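PDB 6ILS: ribokinase from Arabidopsis thaliana, which catalyses the magnesium-dependent, ATP-driven phosphorylation of D-ribose at O-5, giving D-ribose 5-phosphate for nucleotide and amino-acid synthesis or the pentose phosphate pathway. Local coordinates for residues B[244-249]-B[281-286]; B[287-292]-B[296-301]. All blocks are in the same frame, centred on the assembly; numbering follows the deposited sequence.

Contact 1: B[244-249]-B[281-286]; sequences SIIPAA and FAAAAA. With ATP (adenosine-5'-triphosphate), chain E.
With chi1 of -54°, Ile246 sends CG1 opposite its own carbonyl carbon and onto helix 275-289, where CG1 rests against the methyl CB of Ala283 at 3.7 Å and brushes the backbone at Ala284. Its neighbour Ile245 takes the other course: chi1 of 59° sets CG1 between the backbone N and C, and the whole branched chain spreads over one face of the adenine of ATP. There CD1 of Ile245 sits above the six-membered ring, 3.8 Å from N1, while its CG2 reaches toward the ribose, 3.7 Å from O2'. With an alanine here the base would probably lose most of its cover on that face and be freer to tilt. Backbone atoms meet the edge of the base. Ile246 O comes within 3.0 Å of ATP C2. Ala248 N gives ATP N1 a weak, bent hydrogen bond (3.3 Å, 131°). From the helix, Ala286 CB approaches the sugar, 3.6 Å from O3'. Between 244-249 and 281-286 themselves no direct hydrogen bond forms; a water accepts from Ile246 N at 3.1 Å and donates to Ala283 O at 2.7 Å, bridging the two backbones. Asn189 and Gly227 bind ATP elsewhere; what this loop gives the base is apolar cover and a bond at N1 so weak and bent that it probably contributes little to holding it.

Contact 2: B[287-292]-B[296-301]; sequences SLCVQV and IPSMPD. With NA (sodium ion), chain G; ATP (adenosine-5'-triphosphate), chain E.
The puckered ring of Pro300 turns its CB corner to Leu288, touching CD1 at 3.8 Å, and the two side chains cross obliquely; Val305 of helix 302-312 also packs on Pro300. Of the flat groups, the adenine of ATP has the Val290 side chain over one face and Ser287 near its edge, with Ser287 CA 3.6 Å from ATP C2. The Gln291 amide folds back along its own segment: NE2 donates to Ser287 O at 3.1 Å and a fairly straight 157°. That oxygen lies in the amide plane, whereas NE2 stands 62° out of the carbonyl plane. Further along, Ser298 CB packs against Val292 CB at 3.7 Å. The Ser298 hydroxyl, hydrogen-bonded to Ala295 O and Gly294 O, is turned between N and C of its own backbone (chi1 70°), which brings OG within 3.0 Å of the sodium ion. A water bridges the two segments, donating to Ser298 O at 2.6 Å and weakly to Leu288 O. The type I turn from Cys289 to Val292 presents both end carbonyls to sodium, each at 2.7 Å, and Asp253, Thr255 and Gly294 add theirs. Such a cage of backbone oxygens is the monovalent-cation site of ribokinases, where potassium is the predicted occupant.

Contact 1 closes before contact 2 opens, yet their centres lie only about 11 Å apart because helix 275-289 serves both: its middle meets the loop that follows edge strand 241-243 of the nine-stranded sheet, and its C-terminal end meets the loop leading into helix 302-312. A probable hydrogen bond of 2.6 Å between Ile246 O and Ser287 OG ties one directly to the other. Together they flank the adenine, with Ile245 of contact 1 on one face and Val290 of contact 2 on the opposite one. One helix therefore links the nucleotide pocket to the cation site, and the other subunit touches neither contact.

Contact 1: B[244-249]-B[281-286]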
# COMPACT_ATOMS: atom_id res chain seq x y z
N SER B 244 -18.93 32.07 0.02
CA SER B 244 -18.43 31.58 1.30
C SER B 244 -18.64 30.07 1.36
O SER B 244 -19.28 29.52 0.46
CB SER B 244 -19.14 32.29 2.46
OG SER B 244 -20.53 32.07 2.34
N ILE B 245 -18.12 29.39 2.36
CA ILE B 245 -18.41 27.96 2.46
C ILE B 245 -19.89 27.77 2.71
O ILE B 245 -20.54 28.65 3.28
CB ILE B 245 -17.64 27.25 3.60
CG1 ILE B 245 -17.96 27.88 4.96
CG2 ILE B 245 -16.16 27.22 3.32
CD1 ILE B 245 -17.54 27.01 6.11
N ILE B 246 -20.42 26.66 2.23
CA ILE B 246 -21.70 26.15 2.69
C ILE B 246 -21.36 25.30 3.92
O ILE B 246 -20.77 24.24 3.80
CB ILE B 246 -22.42 25.32 1.62
CG1 ILE B 246 -22.57 26.11 0.30
CG2 ILE B 246 -23.76 24.84 2.13
CD1 ILE B 246 -23.38 27.34 0.41
N PRO B 247 -21.69 25.79 5.12
CA PRO B 247 -21.12 25.11 6.29
C PRO B 247 -21.59 23.66 6.40
O PRO B 247 -22.74 23.36 6.11
CB PRO B 247 -21.63 25.96 7.46
CG PRO B 247 -22.00 27.28 6.85
CD PRO B 247 -22.53 26.95 5.50
N ALA B 248 -20.66 22.78 6.75
CA ALA B 248 -20.92 21.36 6.94
C ALA B 248 -21.37 21.14 8.37
O ALA B 248 -20.88 21.81 9.28
CB ALA B 248 -19.69 20.55 6.64
N ALA B 249 -22.29 20.20 8.59
CA ALA B 249 -22.73 19.90 9.95
C ALA B 249 -21.57 19.40 10.81
O ALA B 249 -21.39 19.85 11.95
CB ALA B 249 -23.87 18.89 9.93
N PHE B 281 -22.86 25.74 -6.41
CA PHE B 281 -22.94 24.30 -6.63
C PHE B 281 -21.67 23.60 -6.19
O PHE B 281 -21.71 22.58 -5.49
CB PHE B 281 -23.25 24.04 -8.10
CG PHE B 281 -23.45 22.61 -8.47
CD1 PHE B 281 -24.70 22.01 -8.32
CD2 PHE B 281 -22.40 21.87 -9.00
CE1 PHE B 281 -24.90 20.68 -8.68
CE2 PHE B 281 -22.59 20.54 -9.35
CZ PHE B 281 -23.85 19.94 -9.19
N ALA B 282 -20.52 24.17 -6.55
CA ALA B 282 -19.23 23.64 -6.10
C ALA B 282 -19.08 23.68 -4.58
O ALA B 282 -18.61 22.72 -3.97
CB ALA B 282 -18.05 24.44 -6.78
N ALA B 283 -19.50 24.79 -3.97
CA ALA B 283 -19.40 24.92 -2.51
C ALA B 283 -20.26 23.88 -1.81
O ALA B 283 -19.86 23.31 -0.80
CB ALA B 283 -19.80 26.32 -2.10
N ALA B 284 -21.46 23.64 -2.34
CA ALA B 284 -22.36 22.65 -1.76
C ALA B 284 -21.76 21.26 -1.88
O ALA B 284 -21.81 20.48 -0.93
CB ALA B 284 -23.73 22.71 -2.44
N ALA B 285 -21.14 20.97 -3.02
CA ALA B 285 -20.62 19.62 -3.21
C ALA B 285 -19.43 19.38 -2.29
O ALA B 285 -19.32 18.32 -1.69
CB ALA B 285 -20.24 19.37 -4.66
N ALA B 286 -18.55 20.38 -2.16
CA ALA B 286 -17.41 20.26 -1.24
C ALA B 286 -17.89 20.14 0.23
O ALA B 286 -17.28 19.44 1.02
CB ALA B 286 -16.47 21.46 -1.38
PG ATP E . -7.47 22.37 -1.80
O1G ATP E . -7.22 22.54 -3.26
O2G ATP E . -7.83 20.93 -1.48
O3G ATP E . -6.24 22.70 -1.00
PB ATP E . -8.73 24.21 -0.09
O1B ATP E . -9.96 25.01 -0.11
O2B ATP E . -7.62 25.14 0.03
O3B ATP E . -8.66 23.38 -1.44
PA ATP E . -9.63 22.65 2.19
O1A ATP E . -9.59 23.58 3.40
O2A ATP E . -9.28 21.25 2.62
O3A ATP E . -8.58 23.14 1.11
O5' ATP E . -11.08 22.64 1.60
C5' ATP E . -11.35 21.94 0.41
C4' ATP E . -12.83 22.33 -0.04
O4' ATP E . -13.80 22.01 1.11
C3' ATP E . -12.89 23.57 -0.23
O3' ATP E . -13.76 23.86 -1.34
C2' ATP E . -13.54 24.24 1.14
O2' ATP E . -14.13 25.52 0.75
C1' ATP E . -14.36 23.38 1.58
N9 ATP E . -14.31 23.32 3.05
C8 ATP E . -13.37 23.28 4.04
N7 ATP E . -14.03 23.25 5.23
C5 ATP E . -15.37 23.27 4.98
C6 ATP E . -16.48 23.25 5.82
N6 ATP E . -16.50 23.21 7.26
N1 ATP E . -17.71 23.28 5.30
C2 ATP E . -17.88 23.32 3.93
N3 ATP E . -16.81 23.33 3.09
C4 ATP E . -15.55 23.31 3.63
O HOH W 1 -18.37 24.69 1.03

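Contact 2: B[287-292]-B[296-301]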
# COMPACT_ATOMS: atom_id res chain seq x y z
N SER B 287 -18.95 20.86 0.57
CA SER B 287 -19.54 20.76 1.93
C SER B 287 -19.93 19.33 2.27
O SER B 287 -19.63 18.83 3.37
CB SER B 287 -20.79 21.65 2.03
OG SER B 287 -21.21 21.75 3.38
N LEU B 288 -20.61 18.68 1.34
CA LEU B 288 -21.01 17.29 1.57
C LEU B 288 -19.81 16.34 1.66
O LEU B 288 -19.79 15.43 2.51
CB LEU B 288 -21.96 16.84 0.48
CG LEU B 288 -23.29 17.59 0.49
CD1 LEU B 288 -24.13 17.24 -0.72
CD2 LEU B 288 -24.06 17.30 1.79
N CYS B 289 -18.83 16.57 0.79
CA CYS B 289 -17.60 15.77 0.77
C CYS B 289 -16.89 15.72 2.12
O CYS B 289 -16.36 14.68 2.49
CB CYS B 289 -16.65 16.32 -0.30
SG CYS B 289 -15.02 15.51 -0.37
N VAL B 290 -16.84 16.83 2.84
CA VAL B 290 -16.04 16.86 4.05
C VAL B 290 -16.74 16.15 5.21
O VAL B 290 -16.16 16.00 6.27
CB VAL B 290 -15.68 18.31 4.50
CG1 VAL B 290 -14.94 19.06 3.37
CG2 VAL B 290 -16.91 19.08 4.95
N GLN B 291 -17.98 15.72 4.99
CA GLN B 291 -18.74 15.10 6.07
C GLN B 291 -18.66 13.57 6.06
O GLN B 291 -19.30 12.91 6.87
CB GLN B 291 -20.19 15.58 6.02
CG GLN B 291 -20.27 17.11 6.02
CD GLN B 291 -21.67 17.64 6.15
OE1 GLN B 291 -22.40 17.26 7.07
NE2 GLN B 291 -22.06 18.52 5.23
N VAL B 292 -17.86 13.02 5.16
CA VAL B 292 -17.69 11.57 5.03
C VAL B 292 -16.21 11.23 4.85
O VAL B 292 -15.47 11.96 4.19
CB VAL B 292 -18.52 11.02 3.84
CG1 VAL B 292 -18.13 9.58 3.50
CG2 VAL B 292 -20.01 11.13 4.12
N ILE B 296 -12.97 9.30 -2.78
CA ILE B 296 -14.00 8.81 -3.69
C ILE B 296 -15.27 8.29 -2.97
O ILE B 296 -16.38 8.56 -3.44
CB ILE B 296 -13.39 7.77 -4.64
CG1 ILE B 296 -12.37 8.49 -5.55
CG2 ILE B 296 -14.46 7.07 -5.46
CD1 ILE B 296 -11.79 7.65 -6.71
N PRO B 297 -15.14 7.60 -1.82
CA PRO B 297 -16.35 7.25 -1.06
C PRO B 297 -17.20 8.43 -0.59
O PRO B 297 -18.39 8.25 -0.39
CB PRO B 297 -15.79 6.51 0.17
CG PRO B 297 -14.52 5.94 -0.29
CD PRO B 297 -13.95 6.91 -1.27
N SER B 298 -16.61 9.61 -0.44
CA SER B 298 -17.33 10.77 0.09
C SER B 298 -18.02 11.62 -0.99
O SER B 298 -18.71 12.58 -0.67
CB SER B 298 -16.39 11.67 0.89
OG SER B 298 -15.49 12.33 0.01
N MET B 299 -17.80 11.29 -2.25
CA MET B 299 -18.38 12.12 -3.32
C MET B 299 -19.90 12.08 -3.27
O MET B 299 -20.46 11.02 -3.24
CB MET B 299 -17.90 11.73 -4.71
CG MET B 299 -17.42 12.93 -5.47
SD MET B 299 -15.79 13.33 -4.88
CE MET B 299 -15.04 11.78 -5.30
N PRO B 300 -20.58 13.23 -3.31
CA PRO B 300 -22.02 13.25 -3.23
C PRO B 300 -22.74 13.05 -4.56
O PRO B 300 -22.22 13.34 -5.56
CB PRO B 300 -22.27 14.66 -2.72
CG PRO B 300 -21.20 15.46 -3.39
CD PRO B 300 -20.00 14.56 -3.38
N ASP B 301 -23.97 12.55 -4.49
CA ASP B 301 -24.78 12.45 -5.73
C ASP B 301 -25.39 13.82 -6.03
O ASP B 301 -25.50 14.61 -5.14
CB ASP B 301 -25.82 11.34 -5.67
CG ASP B 301 -26.92 11.55 -4.66
OD1 ASP B 301 -27.00 12.64 -4.08
OD2 ASP B 301 -27.68 10.62 -4.46
NA NA G . -13.99 13.43 2.42
PG ATP E . -7.47 22.37 -1.80
O1G ATP E . -7.22 22.54 -3.26
O2G ATP E . -7.83 20.93 -1.48
O3G ATP E . -6.24 22.70 -1.00
PB ATP E . -8.73 24.21 -0.09
O1B ATP E . -9.96 25.01 -0.11
O2B ATP E . -7.62 25.14 0.03
O3B ATP E . -8.66 23.38 -1.44
PA ATP E . -9.63 22.65 2.19
O1A ATP E . -9.59 23.58 3.40
O2A ATP E . -9.28 21.25 2.62
O3A ATP E . -8.58 23.14 1.11
O5' ATP E . -11.08 22.64 1.60
C5' ATP E . -11.35 21.94 0.41
C4' ATP E . -12.83 22.33 -0.04
O4' ATP E . -13.80 22.01 1.11
C3' ATP E . -12.89 23.57 -0.23
O3' ATP E . -13.76 23.86 -1.34
C2' ATP E . -13.54 24.24 1.14
O2' ATP E . -14.13 25.52 0.75
C1' ATP E . -14.36 23.38 1.58
N9 ATP E . -14.31 23.32 3.05
C8 ATP E . -13.37 23.28 4.04
N7 ATP E . -14.03 23.25 5.23
C5 ATP E . -15.37 23.27 4.98
C6 ATP E . -16.48 23.25 5.82
N6 ATP E . -16.50 23.21 7.26
N1 ATP E . -17.71 23.28 5.30
C2 ATP E . -17.88 23.32 3.93
N3 ATP E . -16.81 23.33 3.09
C4 ATP E . -15.55 23.31 3.63
O HOH W 2 -20.88 12.76 0.68